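Local coordinates for protein diguanylate cyclase (Pseudomonas aeruginosa, PDB 5M3C) that belongs to the diguanylate cyclase family and joins a GGDEF domain to an EAL domain in one chain, at residues A177-L182 and E233-I238. Numbering follows the deposited sequence.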
loop_
_atom_site.group_PDB
_atom_site.type_symbol
_atom_site.label_atom_id
_atom_site.label_comp_id
_atom_site.label_asym_id
_atom_site.label_seq_id
_atom_site.Cartn_x
_atom_site.Cartn_y
_atom_site.Cartn_z
ATOM N N ALA B 177 -12.192 -16.752 25.639
ATOM C CA ALA B 177 -13.441 -16.401 26.294
ATOM C C ALA B 177 -14.196 -15.374 25.460
ATOM O O ALA B 177 -15.339 -15.604 25.048
ATOM C CB ALA B 177 -13.168 -15.859 27.686
ATOM N N LEU B 178 -13.546 -14.245 25.196
ATOM C CA LEU B 178 -14.185 -13.166 24.449
ATOM C C LEU B 178 -14.777 -13.656 23.128
ATOM O O LEU B 178 -15.804 -13.146 22.674
ATOM C CB LEU B 178 -13.203 -12.020 24.204
ATOM C CG LEU B 178 -12.884 -11.191 25.449
ATOM C CD1 LEU B 178 -11.879 -10.097 25.127
ATOM C CD2 LEU B 178 -14.151 -10.593 26.042
ATOM N N GLU B 179 -14.138 -14.645 22.512
ATOM C CA GLU B 179 -14.676 -15.212 21.285
ATOM C C GLU B 179 -16.046 -15.817 21.563
ATOM O O GLU B 179 -17.020 -15.492 20.886
ATOM C CB GLU B 179 -13.742 -16.269 20.697
ATOM C CG GLU B 179 -14.342 -16.990 19.498
ATOM C CD GLU B 179 -13.377 -17.953 18.832
ATOM O OE1 GLU B 179 -13.772 -18.583 17.829
ATOM O OE2 GLU B 179 -12.228 -18.086 19.304
ATOM N N THR B 180 -16.118 -16.685 22.569
ATOM C CA THR B 180 -17.373 -17.360 22.899
ATOM C C THR B 180 -18.439 -16.339 23.248
ATOM O O THR B 180 -19.591 -16.445 22.815
ATOM C CB THR B 180 -17.218 -18.327 24.088
ATOM O OG1 THR B 180 -16.465 -17.693 25.128
ATOM C CG2 THR B 180 -16.508 -19.596 23.665
ATOM N N GLU B 181 -18.045 -15.343 24.032
ATOM C CA GLU B 181 -18.972 -14.310 24.455
ATOM C C GLU B 181 -19.473 -13.498 23.268
ATOM O O GLU B 181 -20.653 -13.160 23.201
ATOM C CB GLU B 181 -18.323 -13.401 25.497
ATOM C CG GLU B 181 -18.161 -14.059 26.860
ATOM C CD GLU B 181 -19.398 -14.829 27.290
ATOM O OE1 GLU B 181 -19.552 -15.998 26.880
ATOM O OE2 GLU B 181 -20.216 -14.268 28.045
ATOM N N LEU B 182 -18.585 -13.190 22.330
ATOM C CA LEU B 182 -18.996 -12.480 21.126
ATOM C C LEU B 182 -19.961 -13.354 20.341
ATOM O O LEU B 182 -21.028 -12.900 19.920
ATOM C CB LEU B 182 -17.788 -12.115 20.259
ATOM C CG LEU B 182 -18.090 -11.308 18.989
ATOM C CD1 LEU B 182 -18.801 -10.001 19.309
ATOM C CD2 LEU B 182 -16.810 -11.031 18.217
ATOM N N GLU B 233 -12.662 -10.117 13.360
ATOM C CA GLU B 233 -11.859 -10.344 12.157
ATOM C C GLU B 233 -10.971 -11.584 12.309
ATOM O O GLU B 233 -10.868 -12.399 11.391
ATOM C CB GLU B 233 -11.007 -9.110 11.834
ATOM C CG GLU B 233 -11.808 -7.945 11.261
ATOM C CD GLU B 233 -11.037 -6.632 11.225
ATOM O OE1 GLU B 233 -9.949 -6.547 11.836
ATOM O OE2 GLU B 233 -11.528 -5.677 10.584
ATOM N N ASP B 234 -10.348 -11.726 13.477
ATOM C CA ASP B 234 -9.435 -12.839 13.741
ATOM C C ASP B 234 -10.158 -14.180 13.770
ATOM O O ASP B 234 -9.712 -15.134 13.136
ATOM C CB ASP B 234 -8.687 -12.624 15.061
ATOM C CG ASP B 234 -7.699 -13.745 15.367
ATOM O OD1 ASP B 234 -7.225 -14.410 14.420
ATOM O OD2 ASP B 234 -7.388 -13.959 16.560
ATOM N N CYS B 235 -11.269 -14.258 14.497
ATOM C CA CYS B 235 -12.002 -15.524 14.603
ATOM C C CYS B 235 -13.250 -15.572 13.720
ATOM O O CYS B 235 -14.222 -16.251 14.041
ATOM C CB CYS B 235 -12.369 -15.811 16.060
ATOM S SG CYS B 235 -13.512 -14.624 16.794
ATOM N N GLY B 236 -13.213 -14.842 12.608
ATOM C CA GLY B 236 -14.243 -14.940 11.573
ATOM C C GLY B 236 -15.659 -14.688 12.053
ATOM O O GLY B 236 -16.544 -15.521 11.862
ATOM N N LEU B 237 -15.878 -13.533 12.672
ATOM C CA LEU B 237 -17.208 -13.145 13.127
ATOM C C LEU B 237 -17.611 -11.786 12.574
ATOM O O LEU B 237 -18.691 -11.282 12.880
ATOM C CB LEU B 237 -17.260 -13.119 14.656
ATOM C CG LEU B 237 -17.180 -14.490 15.331
ATOM C CD1 LEU B 237 -17.103 -14.347 16.843
ATOM C CD2 LEU B 237 -18.368 -15.357 14.938
ATOM N N ILE B 238 -16.748 -11.203 11.746
ATOM C CA ILE B 238 -16.981 -9.865 11.212
ATOM C C ILE B 238 -18.169 -9.843 10.250
ATOM O O ILE B 238 -18.956 -8.898 10.253
ATOM C CB ILE B 238 -15.723 -9.305 10.510
ATOM C CG1 ILE B 238 -15.908 -7.822 10.176
ATOM C CG2 ILE B 238 -15.407 -10.093 9.245
ATOM C CD1 ILE B 238 -16.028 -6.925 11.388
#
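With CG anti to the backbone N (chi1 174°) and an extended chain beyond it, E179 lays its side chain along C235, and the same first torsion in L182 (chi1 -177°) carries its CD2 branch to L237. In the first pair CG of E179 lies 3.7 Å from SG of C235, while the carboxylate end, CD and OE1, comes up to the cysteine CB, each at 3.6 Å. Glutamate suits this partly exposed place because its CG methylene packs on the sulfur and its carboxylate serves the arginines on its own helix, forming salt bridges with R175 and R183. R175 also pairs with D234, so one guanidinium sits between two carboxylates and probably eases their mutual repulsion. In the buried second pair the two leucine side chains run past one another, pointing opposite ways, CD2 of L182 meeting CD1 of L237 at 3.6 Å. Between C235 and L237, G236 takes positive phi, readily adopted without a side chain, as the chain leaves one helix and reaches the N-cap position of the next at L237. The contact thus sets helix 168-187 against the turn joining helices 225-234 and 238-259, with L182 also packing on L231 and A232 of helix 225-234 and on W215 of strand 206-217.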